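Long-range contact in protein disulfide-isomerase A4 (Rattus norvegicus, PDB 3EC3), which catalyses the rearrangement of disulfide bonds in proteins of the endoplasmic reticulum, this chain being its noncatalytic b-b' fragment of two thioredoxin-like domains: residues Y130-V142 with G192-G204. The protein carries 1 engineered substitution. Sequence-based numbering, arbitrary orientation.
Sequences YSKRPLVVVYYSV and GGDVNAAILDESG. Engineered in segment 192-204: Gly193 (natural residue Glu).
Arg133 folds back over Leu200 just ahead of the cis peptide bond that leads into Pro134. Its chain bends about CB-CG (chi2 -87°), and Leu200 CD1 lies over one face of the guanidinium, 3.7 Å from Arg133 NH2. The group's rotation is fixed from its own segment: Arg133 NH1 donates to Tyr130 O in the guanidinium plane, nearly straight at 2.8 Å, and also to Lys132 O. The Glu202 side chain crosses Pro134 at a slant, OE1 3.6 Å from Pro134 CD. Asp201 OD1 accepts from Ser203 N, closing an Asx turn within the type I turn Asp201-Gly204, and also from Lys205 N.

From here strands 135-140 and 196-200 run antiparallel, joined by six backbone hydrogen bonds in the pairs Leu135-Leu200, Val137-Ala198 and Tyr139-Asn196. On the face of these pairs, the Tyr139 ring lies along the partner strand and turns its edge to Ala198, CE1 standing 3.9 Å from CB; Val137 CG1 sits over one ring face, offset toward the rim, and the hydroxyl is hydrogen-bonded to Glu182. On the other face Val136 and Ile199 lie side by side, CG2 to CG1 4.1 Å, and Phe222 and Phe226 of helix 216-227 pack on Ile199. Val138 CG1, anti to the backbone N (chi1 175°), meets Val195 CG1 at 3.6 Å. Strand 170-175 pairs in parallel with the far edge of 135-140. The beta-alpha-beta unit 135-175, whose first strand pairs antiparallel with the hairpin 196-208 that leads into helix 216-227, is the beta-alpha-beta/beta-beta-alpha core of the thioredoxin fold, here in the second domain of the fragment.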
loop_
_atom_site.group_PDB
_atom_site.type_symbol
_atom_site.label_atom_id
_atom_site.label_comp_id
_atom_site.label_asym_id
_atom_site.label_seq_id
_atom_site.Cartn_x
_atom_site.Cartn_y
_atom_site.Cartn_z
ATOM N N TYR A 130 -5.037 5.840 -3.269
ATOM C CA TYR A 130 -4.089 6.323 -4.279
ATOM C C TYR A 130 -4.386 7.736 -4.758
ATOM O O TYR A 130 -4.413 8.003 -5.972
ATOM C CB TYR A 130 -3.966 5.334 -5.415
ATOM C CG TYR A 130 -3.151 4.141 -4.962
ATOM C CD1 TYR A 130 -3.766 2.955 -4.620
ATOM C CD2 TYR A 130 -1.763 4.244 -4.838
ATOM C CE1 TYR A 130 -3.015 1.832 -4.171
ATOM C CE2 TYR A 130 -0.997 3.145 -4.395
ATOM C CZ TYR A 130 -1.636 1.947 -4.092
ATOM O OH TYR A 130 -0.873 0.910 -3.630
ATOM N N SER A 131 -4.543 8.611 -3.765
ATOM C CA SER A 131 -4.814 10.014 -3.969
ATOM C C SER A 131 -3.538 10.810 -4.052
ATOM O O SER A 131 -3.520 11.841 -4.713
ATOM C CB SER A 131 -5.659 10.550 -2.823
ATOM O OG SER A 131 -6.839 11.059 -3.369
ATOM N N LYS A 132 -2.461 10.339 -3.419
ATOM C CA LYS A 132 -1.221 11.118 -3.396
ATOM C C LYS A 132 -0.619 11.199 -4.798
ATOM O O LYS A 132 -0.705 10.243 -5.561
ATOM C CB LYS A 132 -0.206 10.569 -2.380
ATOM C CG LYS A 132 0.913 11.595 -2.072
ATOM C CD LYS A 132 1.748 11.231 -0.846
ATOM C CE LYS A 132 2.743 12.375 -0.549
ATOM N NZ LYS A 132 3.605 12.018 0.626
ATOM N N ARG A 133 -0.023 12.344 -5.129
ATOM C CA ARG A 133 0.650 12.558 -6.421
ATOM C C ARG A 133 2.042 13.183 -6.179
ATOM O O ARG A 133 2.254 13.888 -5.158
ATOM C CB ARG A 133 -0.168 13.485 -7.350
ATOM C CG ARG A 133 -1.586 13.073 -7.610
ATOM C CD ARG A 133 -1.671 12.113 -8.782
ATOM N NE ARG A 133 -3.032 11.639 -9.029
ATOM C CZ ARG A 133 -3.637 10.669 -8.342
ATOM N NH1 ARG A 133 -3.017 10.049 -7.347
ATOM N NH2 ARG A 133 -4.867 10.303 -8.669
ATOM N N PRO A 134 2.990 12.940 -7.108
ATOM C CA PRO A 134 2.865 12.078 -8.307
ATOM C C PRO A 134 2.695 10.559 -8.037
ATOM O O PRO A 134 3.242 10.030 -7.071
ATOM C CB PRO A 134 4.177 12.318 -9.067
ATOM C CG PRO A 134 4.712 13.630 -8.532
ATOM C CD PRO A 134 4.300 13.603 -7.055
ATOM N N LEU A 135 1.970 9.885 -8.920
ATOM C CA LEU A 135 1.697 8.453 -8.798
ATOM C C LEU A 135 2.155 7.754 -10.079
ATOM O O LEU A 135 1.731 8.129 -11.198
ATOM C CB LEU A 135 0.205 8.216 -8.573
ATOM C CG LEU A 135 -0.302 6.779 -8.743
ATOM C CD1 LEU A 135 0.244 5.844 -7.648
ATOM C CD2 LEU A 135 -1.835 6.813 -8.718
ATOM N N VAL A 136 3.027 6.761 -9.922
ATOM C CA VAL A 136 3.520 5.988 -11.064
ATOM C C VAL A 136 2.655 4.727 -11.115
ATOM O O VAL A 136 2.612 4.008 -10.145
ATOM C CB VAL A 136 5.024 5.639 -10.918
ATOM C CG1 VAL A 136 5.529 4.787 -12.144
ATOM C CG2 VAL A 136 5.871 6.910 -10.751
ATOM N N VAL A 137 1.934 4.488 -12.214
ATOM C CA VAL A 137 1.094 3.292 -12.357
ATOM C C VAL A 137 1.617 2.335 -13.414
ATOM O O VAL A 137 1.901 2.756 -14.529
ATOM C CB VAL A 137 -0.358 3.652 -12.736
ATOM C CG1 VAL A 137 -1.240 2.333 -12.718
ATOM C CG2 VAL A 137 -0.929 4.707 -11.749
ATOM N N VAL A 138 1.738 1.047 -13.067
ATOM C CA VAL A 138 2.152 0.014 -14.013
ATOM C C VAL A 138 0.962 -0.929 -14.280
ATOM O O VAL A 138 0.438 -1.589 -13.368
ATOM C CB VAL A 138 3.435 -0.738 -13.549
ATOM C CG1 VAL A 138 3.787 -1.902 -14.487
ATOM C CG2 VAL A 138 4.632 0.248 -13.435
ATOM N N TYR A 139 0.543 -0.976 -15.549
ATOM C CA TYR A 139 -0.655 -1.705 -15.946
ATOM C C TYR A 139 -0.340 -3.063 -16.587
ATOM O O TYR A 139 0.472 -3.158 -17.516
ATOM C CB TYR A 139 -1.447 -0.898 -16.983
ATOM C CG TYR A 139 -1.871 0.491 -16.556
ATOM C CD1 TYR A 139 -1.075 1.592 -16.835
ATOM C CD2 TYR A 139 -3.088 0.707 -15.914
ATOM C CE1 TYR A 139 -1.467 2.886 -16.471
ATOM C CE2 TYR A 139 -3.485 2.012 -15.533
ATOM C CZ TYR A 139 -2.658 3.082 -15.818
ATOM O OH TYR A 139 -3.010 4.372 -15.466
ATOM N N TYR A 140 -1.026 -4.089 -16.123
ATOM C CA TYR A 140 -0.926 -5.421 -16.702
ATOM C C TYR A 140 -2.036 -6.320 -16.182
ATOM O O TYR A 140 -2.966 -5.850 -15.560
ATOM C CB TYR A 140 0.469 -6.064 -16.506
ATOM C CG TYR A 140 0.929 -6.304 -15.071
ATOM C CD1 TYR A 140 1.525 -5.275 -14.329
ATOM C CD2 TYR A 140 0.832 -7.575 -14.491
ATOM C CE1 TYR A 140 1.998 -5.499 -13.040
ATOM C CE2 TYR A 140 1.291 -7.818 -13.182
ATOM C CZ TYR A 140 1.875 -6.759 -12.474
ATOM O OH TYR A 140 2.347 -6.975 -11.220
ATOM N N SER A 141 -1.942 -7.619 -16.444
ATOM C CA SER A 141 -2.941 -8.548 -15.921
ATOM C C SER A 141 -2.601 -8.916 -14.486
ATOM O O SER A 141 -1.677 -9.703 -14.244
ATOM C CB SER A 141 -3.041 -9.800 -16.827
ATOM O OG SER A 141 -3.915 -10.755 -16.267
ATOM N N VAL A 142 -3.323 -8.340 -13.522
ATOM C CA VAL A 142 -2.953 -8.490 -12.091
ATOM C C VAL A 142 -3.821 -9.571 -11.477
ATOM O O VAL A 142 -5.035 -9.448 -11.486
ATOM C CB VAL A 142 -3.116 -7.129 -11.316
ATOM C CG1 VAL A 142 -2.908 -7.336 -9.793
ATOM C CG2 VAL A 142 -2.100 -6.109 -11.856
ATOM N N GLY A 192 1.606 -3.040 -28.443
ATOM C CA GLY A 192 1.777 -4.491 -28.570
ATOM C C GLY A 192 2.458 -5.159 -27.385
ATOM O O GLY A 192 2.948 -6.290 -27.505
ATOM N N GLY A 193 2.479 -4.467 -26.243
ATOM C CA GLY A 193 3.195 -4.925 -25.050
ATOM C C GLY A 193 2.262 -5.340 -23.936
ATOM O O GLY A 193 1.227 -4.724 -23.738
ATOM N N ASP A 194 2.632 -6.392 -23.210
ATOM C CA ASP A 194 1.821 -6.897 -22.103
ATOM C C ASP A 194 1.813 -6.013 -20.865
ATOM O O ASP A 194 0.960 -6.194 -19.995
ATOM C CB ASP A 194 2.270 -8.303 -21.701
ATOM C CG ASP A 194 1.911 -9.325 -22.729
ATOM O OD1 ASP A 194 1.704 -8.917 -23.889
ATOM O OD2 ASP A 194 1.830 -10.521 -22.386
ATOM N N VAL A 195 2.760 -5.083 -20.784
ATOM C CA VAL A 195 2.914 -4.230 -19.594
ATOM C C VAL A 195 3.121 -2.794 -20.029
ATOM O O VAL A 195 3.927 -2.530 -20.904
ATOM C CB VAL A 195 4.112 -4.674 -18.719
ATOM C CG1 VAL A 195 4.144 -3.863 -17.427
ATOM C CG2 VAL A 195 4.026 -6.185 -18.395
ATOM N N ASN A 196 2.399 -1.868 -19.415
ATOM C CA ASN A 196 2.470 -0.451 -19.795
ATOM C C ASN A 196 2.551 0.420 -18.559
ATOM O O ASN A 196 2.255 -0.060 -17.459
ATOM C CB ASN A 196 1.233 -0.091 -20.612
ATOM C CG ASN A 196 1.295 -0.647 -22.011
ATOM O OD1 ASN A 196 2.016 -0.123 -22.853
ATOM N ND2 ASN A 196 0.550 -1.716 -22.266
ATOM N N ALA A 197 2.970 1.683 -18.715
ATOM C CA ALA A 197 3.156 2.538 -17.527
ATOM C C ALA A 197 2.750 3.982 -17.790
ATOM O O ALA A 197 2.893 4.482 -18.907
ATOM C CB ALA A 197 4.606 2.462 -17.022
ATOM N N ALA A 198 2.215 4.617 -16.752
ATOM C CA ALA A 198 1.874 6.034 -16.785
ATOM C C ALA A 198 2.269 6.745 -15.483
ATOM O O ALA A 198 2.486 6.108 -14.433
ATOM C CB ALA A 198 0.373 6.219 -17.107
ATOM N N ILE A 199 2.367 8.066 -15.554
ATOM C CA ILE A 199 2.509 8.882 -14.375
ATOM C C ILE A 199 1.362 9.880 -14.288
ATOM O O ILE A 199 1.087 10.592 -15.247
ATOM C CB ILE A 199 3.869 9.635 -14.365
ATOM C CG1 ILE A 199 5.019 8.619 -14.404
ATOM C CG2 ILE A 199 3.933 10.604 -13.134
ATOM C CD1 ILE A 199 6.398 9.166 -14.352
ATOM N N LEU A 200 0.707 9.937 -13.132
ATOM C CA LEU A 200 -0.249 11.012 -12.848
ATOM C C LEU A 200 0.435 12.091 -11.977
ATOM O O LEU A 200 0.951 11.774 -10.897
ATOM C CB LEU A 200 -1.493 10.459 -12.125
ATOM C CG LEU A 200 -2.125 9.101 -12.482
ATOM C CD1 LEU A 200 -3.540 8.991 -11.916
ATOM C CD2 LEU A 200 -2.130 8.848 -13.988
ATOM N N ASP A 201 0.445 13.353 -12.426
ATOM C CA ASP A 201 1.086 14.410 -11.625
ATOM C C ASP A 201 0.136 15.221 -10.753
ATOM O O ASP A 201 -1.098 15.072 -10.825
ATOM C CB ASP A 201 2.020 15.319 -12.449
ATOM C CG ASP A 201 1.273 16.382 -13.233
ATOM O OD1 ASP A 201 0.022 16.439 -13.142
ATOM O OD2 ASP A 201 1.937 17.171 -13.945
ATOM N N GLU A 202 0.734 16.113 -9.964
ATOM C CA GLU A 202 0.054 16.876 -8.938
ATOM C C GLU A 202 -0.918 17.882 -9.539
ATOM O O GLU A 202 -1.810 18.363 -8.845
ATOM C CB GLU A 202 1.097 17.623 -8.127
ATOM C CG GLU A 202 1.082 17.313 -6.650
ATOM C CD GLU A 202 2.487 17.182 -6.072
ATOM O OE1 GLU A 202 3.464 17.093 -6.848
ATOM O OE2 GLU A 202 2.608 17.162 -4.831
ATOM N N SER A 203 -0.746 18.199 -10.824
ATOM C CA SER A 203 -1.566 19.230 -11.491
ATOM C C SER A 203 -2.800 18.679 -12.196
ATOM O O SER A 203 -3.700 19.431 -12.579
ATOM C CB SER A 203 -0.729 20.049 -12.488
ATOM O OG SER A 203 0.453 20.533 -11.891
ATOM N N GLY A 204 -2.830 17.371 -12.390
ATOM C CA GLY A 204 -3.954 16.731 -13.065
ATOM C C GLY A 204 -3.600 16.247 -14.454
ATOM O O GLY A 204 -4.463 15.753 -15.177
HETATM O O HOH W 1 -0.056 -8.906 -18.260
#